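Local coordinates for phosphoglycolate phosphatase (Thermoplasma acidophilum, PDB 1L6R), which removes phosphate from 2-phosphoglycolate with the help of magnesium, and hydrolyses inorganic pyrophosphate less efficiently, at residues S33-G38 and G60-V65; S205-D210 and G218-H223. The protein carries 1 engineered substitution. One frame throughout, in Å; residues are numbered along the deposited sequence.

Contact 1: S33-G38 and G60-V65; sequences SAEKKG and GINGPV
Glu-35 reaches the 60-65 loop because its CG lies anti to its own carbonyl carbon (chi1 -66°) and the chain then runs extended, sending the carboxylate out from the last turn of helix 25-36 to the backbone of Gly-60 through Asn-62. The one assigned bond across the contact is Asn-62 N to Glu-35 OE2, 3.0 Å long and fairly straight at 158°; the N-H comes from above the carboxylate plane, 42° out of it. The other oxygen, Glu-35 OE1, lies 2.6 Å from Gly-60 O. Glu-35 OE2 also packs against Ile-61 CA at 3.4 Å, so the carboxylate is fitted against consecutive residues of the loop. Behind it the helix ends in a Schellman motif at Gly-38, which has positive phi. Gly-38 N donates to Glu-35 O, while Lys-37 NZ and Lys-37 N approach Ser-33 O from opposite faces. Val-41 of strand 40-44 also touches the Glu-35 side chain. The arrangement belongs to the Rossmann-like core of HAD hydrolases, where the end of one helix meets the loop leading from helix 49-60 into strand 65-67.

Contact 2: S205-D210 and G218-H223; sequences SDFVSD and GQIFKH
Gln-219 spans the contact with both ends of its amide engaged by Ser-209 and Asp-210. Its OE1 accepts two bonds: Ser-209 OG donates at 2.6 Å, tilted from the carbonyl plane, and Asp-210 N donates at 2.9 Å, in that plane and on a lone pair. On the other side of the amide, Gln-219 NE2 gives a hydrogen to Asp-210 OD2 at 2.9 Å, nearly straight at 166° and meeting the carboxylate on its anti side, somewhat out of its plane. With CG anti to the backbone N (chi1 -171°) and an extended chain, the amide is carried clear of the helix to the backbone beyond strand 207-208. Ser-209 OG also accepts a hydrogen bond from the backbone N of Tyr-211, so the hydroxyl both donates and accepts. An alanine in place of Gln-219 is likely to leave Asp-210 N and Ser-209 OG without this shared acceptor and Asp-210 OD2 without its amide donor.

Farther along the same helix face, Phe-207 lies in an offset stack with His-223, ring centroids 4.0 Å apart and planes at 19°. His-223 CB sits over the phenyl face, 3.9 Å from its centroid, making a CH-pi contact. Ile-220 CG1 and the Gln-219 amide carbon lie at the edge of the phenyl ring, the amide plane standing nearly perpendicular to it. The contact thus combines a polar and an apolar half, with Gln-219 at the join, its CG packed against Phe-207 CZ: donors and acceptor are matched on both sides of the amide, which should fix its rotation, while stacking and aliphatic packing hold the same helix face against the edge strand.

Contact 1 closes before contact 2 opens along the chain, and their centres are about 18 Å apart. Both belong to the large mixed sheet and its covering helices: the first brings helix 25-36 to the loop entering strand 65-67, and the second lays the C-terminal helix 215-223 on edge strand 207-208. Strands 40-44, 7-11, 172-175 and 190-193 lie between those two strands in the sheet. The helices nevertheless meet directly, Ala-34 CB packing 3.6 Å from Phe-221 CD2, and Leu-39 touches both these side chains. Packing therefore joins the early and final parts of the chain within the catalytic core, whose strand 7-11 ends in the nucleophile Asp-11.

Contact 1: S33-G38 and G60-V65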
# COMPACT_ATOMS: atom_id res chain seq x y z
N SER A 33 -18.42 -20.42 -13.72
CA SER A 33 -18.37 -20.30 -15.18
C SER A 33 -17.01 -19.77 -15.62
O SER A 33 -16.37 -20.34 -16.51
CB SER A 33 -19.47 -19.37 -15.68
OG SER A 33 -20.76 -19.95 -15.52
N ALA A 34 -16.54 -18.70 -14.98
CA ALA A 34 -15.25 -18.12 -15.34
C ALA A 34 -14.11 -19.10 -15.08
O ALA A 34 -13.17 -19.19 -15.88
CB ALA A 34 -15.02 -16.82 -14.57
N GLU A 35 -14.17 -19.82 -13.97
CA GLU A 35 -13.12 -20.79 -13.66
C GLU A 35 -13.07 -21.89 -14.71
O GLU A 35 -11.99 -22.33 -15.10
CB GLU A 35 -13.33 -21.39 -12.27
CG GLU A 35 -13.16 -20.36 -11.16
CD GLU A 35 -13.33 -20.97 -9.79
OE1 GLU A 35 -14.19 -21.87 -9.66
OE2 GLU A 35 -12.62 -20.57 -8.84
N LYS A 36 -14.23 -22.34 -15.18
CA LYS A 36 -14.25 -23.38 -16.20
C LYS A 36 -13.57 -22.88 -17.47
O LYS A 36 -12.99 -23.68 -18.22
CB LYS A 36 -15.69 -23.82 -16.53
CG LYS A 36 -16.29 -24.78 -15.52
CD LYS A 36 -17.49 -25.52 -16.09
CE LYS A 36 -18.55 -24.57 -16.60
NZ LYS A 36 -19.81 -25.28 -16.96
N LYS A 37 -13.63 -21.58 -17.72
CA LYS A 37 -13.01 -20.98 -18.90
C LYS A 37 -11.53 -20.67 -18.69
O LYS A 37 -10.88 -20.11 -19.57
CB LYS A 37 -13.75 -19.70 -19.31
CG LYS A 37 -15.08 -19.94 -20.01
CD LYS A 37 -16.00 -20.77 -19.15
CE LYS A 37 -17.41 -20.84 -19.69
NZ LYS A 37 -18.27 -21.55 -18.71
N GLY A 38 -11.01 -21.02 -17.51
CA GLY A 38 -9.60 -20.81 -17.25
C GLY A 38 -9.16 -19.78 -16.22
O GLY A 38 -7.96 -19.68 -15.95
N GLY A 60 -16.33 -23.82 -4.61
CA GLY A 60 -15.52 -24.34 -5.69
C GLY A 60 -14.52 -23.33 -6.20
O GLY A 60 -14.47 -23.03 -7.39
N ILE A 61 -13.72 -22.79 -5.29
CA ILE A 61 -12.71 -21.80 -5.63
C ILE A 61 -11.40 -22.52 -5.97
O ILE A 61 -10.91 -23.32 -5.18
CB ILE A 61 -12.49 -20.85 -4.44
CG1 ILE A 61 -13.83 -20.21 -4.05
CG2 ILE A 61 -11.44 -19.80 -4.78
CD1 ILE A 61 -14.53 -19.42 -5.17
N ASN A 62 -10.83 -22.22 -7.13
CA ASN A 62 -9.61 -22.91 -7.56
C ASN A 62 -8.27 -22.31 -7.16
O ASN A 62 -7.22 -22.90 -7.41
CB ASN A 62 -9.66 -23.18 -9.08
CG ASN A 62 -9.69 -21.91 -9.92
OD1 ASN A 62 -9.92 -21.97 -11.13
ND2 ASN A 62 -9.47 -20.77 -9.29
N GLY A 63 -8.29 -21.14 -6.53
CA GLY A 63 -7.04 -20.53 -6.10
C GLY A 63 -6.96 -20.48 -4.59
O GLY A 63 -7.86 -20.97 -3.89
N PRO A 64 -5.89 -19.90 -4.04
CA PRO A 64 -5.75 -19.81 -2.59
C PRO A 64 -6.82 -18.86 -2.05
O PRO A 64 -7.35 -18.03 -2.79
CB PRO A 64 -4.35 -19.21 -2.40
CG PRO A 64 -3.63 -19.55 -3.69
CD PRO A 64 -4.71 -19.34 -4.72
N VAL A 65 -7.15 -19.00 -0.77
CA VAL A 65 -8.10 -18.09 -0.16
C VAL A 65 -7.43 -17.52 1.08
O VAL A 65 -6.61 -18.19 1.73
CB VAL A 65 -9.46 -18.76 0.19
CG1 VAL A 65 -10.12 -19.26 -1.09
CG2 VAL A 65 -9.29 -19.90 1.20

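Contact 2: S205-D210 and G218-H223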
# COMPACT_ATOMS: atom_id res chain seq x y z
N SER A 205 -11.33 2.64 -10.83
CA SER A 205 -11.71 1.36 -11.44
C SER A 205 -11.71 1.40 -12.96
O SER A 205 -12.01 2.43 -13.57
CB SER A 205 -13.10 0.92 -10.96
OG SER A 205 -13.07 0.55 -9.59
N ASP A 206 -11.34 0.27 -13.57
CA ASP A 206 -11.35 0.16 -15.02
C ASP A 206 -12.77 -0.08 -15.50
O ASP A 206 -13.13 0.27 -16.62
CB ASP A 206 -10.45 -0.98 -15.47
CG ASP A 206 -9.00 -0.70 -15.21
OD1 ASP A 206 -8.47 0.24 -15.84
OD2 ASP A 206 -8.38 -1.39 -14.38
N PHE A 207 -13.59 -0.68 -14.65
CA PHE A 207 -14.98 -0.95 -14.99
C PHE A 207 -15.85 -0.83 -13.75
O PHE A 207 -15.58 -1.46 -12.72
CB PHE A 207 -15.12 -2.36 -15.58
CG PHE A 207 -16.53 -2.70 -15.99
CD1 PHE A 207 -17.10 -2.12 -17.11
CD2 PHE A 207 -17.29 -3.59 -15.23
CE1 PHE A 207 -18.41 -2.41 -17.48
CE2 PHE A 207 -18.60 -3.89 -15.59
CZ PHE A 207 -19.17 -3.31 -16.72
N VAL A 208 -16.88 0.01 -13.85
CA VAL A 208 -17.83 0.18 -12.76
C VAL A 208 -19.12 -0.50 -13.20
O VAL A 208 -19.75 -0.11 -14.20
CB VAL A 208 -18.11 1.67 -12.46
CG1 VAL A 208 -19.12 1.79 -11.32
CG2 VAL A 208 -16.82 2.39 -12.08
N SER A 209 -19.51 -1.54 -12.48
CA SER A 209 -20.71 -2.29 -12.81
C SER A 209 -22.01 -1.52 -12.56
O SER A 209 -22.06 -0.58 -11.76
CB SER A 209 -20.73 -3.60 -12.02
OG SER A 209 -21.91 -4.35 -12.29
N ASP A 210 -23.07 -1.93 -13.26
CA ASP A 210 -24.39 -1.35 -13.09
C ASP A 210 -25.11 -2.10 -11.97
O ASP A 210 -26.21 -1.72 -11.56
CB ASP A 210 -25.23 -1.50 -14.37
CG ASP A 210 -24.61 -0.80 -15.56
OD1 ASP A 210 -24.45 0.43 -15.51
OD2 ASP A 210 -24.29 -1.49 -16.56
N GLY A 218 -20.90 -11.26 -12.48
CA GLY A 218 -21.17 -11.71 -13.83
C GLY A 218 -20.92 -10.62 -14.86
O GLY A 218 -20.31 -10.87 -15.90
N GLN A 219 -21.39 -9.41 -14.60
CA GLN A 219 -21.18 -8.34 -15.57
C GLN A 219 -19.71 -7.98 -15.73
O GLN A 219 -19.25 -7.69 -16.83
CB GLN A 219 -21.98 -7.09 -15.21
CG GLN A 219 -21.93 -6.05 -16.34
CD GLN A 219 -22.57 -4.74 -15.97
OE1 GLN A 219 -22.32 -4.19 -14.90
NE2 GLN A 219 -23.40 -4.21 -16.87
N ILE A 220 -18.97 -7.98 -14.62
CA ILE A 220 -17.55 -7.68 -14.64
C ILE A 220 -16.81 -8.74 -15.46
O ILE A 220 -16.01 -8.40 -16.33
CB ILE A 220 -16.96 -7.63 -13.20
CG1 ILE A 220 -17.46 -6.37 -12.49
CG2 ILE A 220 -15.45 -7.67 -13.24
CD1 ILE A 220 -17.18 -6.40 -10.99
N PHE A 221 -17.08 -10.01 -15.19
CA PHE A 221 -16.42 -11.08 -15.93
C PHE A 221 -16.74 -11.00 -17.42
O PHE A 221 -15.85 -11.17 -18.26
CB PHE A 221 -16.84 -12.46 -15.37
CG PHE A 221 -16.21 -12.80 -14.03
CD1 PHE A 221 -15.14 -12.07 -13.52
CD2 PHE A 221 -16.67 -13.90 -13.31
CE1 PHE A 221 -14.54 -12.42 -12.30
CE2 PHE A 221 -16.07 -14.27 -12.09
CZ PHE A 221 -15.01 -13.53 -11.58
N LYS A 222 -18.00 -10.72 -17.75
CA LYS A 222 -18.39 -10.61 -19.16
C LYS A 222 -17.64 -9.45 -19.81
O LYS A 222 -17.15 -9.57 -20.93
CB LYS A 222 -19.89 -10.37 -19.29
CG LYS A 222 -20.74 -11.58 -18.96
CD LYS A 222 -22.22 -11.25 -19.08
CE LYS A 222 -23.08 -12.46 -18.77
NZ LYS A 222 -22.80 -13.00 -17.41
N HIS A 223 -17.56 -8.33 -19.11
CA HIS A 223 -16.87 -7.17 -19.64
C HIS A 223 -15.43 -7.50 -20.02
O HIS A 223 -14.94 -7.05 -21.07
CB HIS A 223 -16.89 -6.03 -18.63
CG HIS A 223 -16.16 -4.80 -19.09
ND1 HIS A 223 -14.86 -4.52 -18.72
CD2 HIS A 223 -16.54 -3.81 -19.92
CE1 HIS A 223 -14.48 -3.40 -19.30
NE2 HIS A 223 -15.48 -2.95 -20.03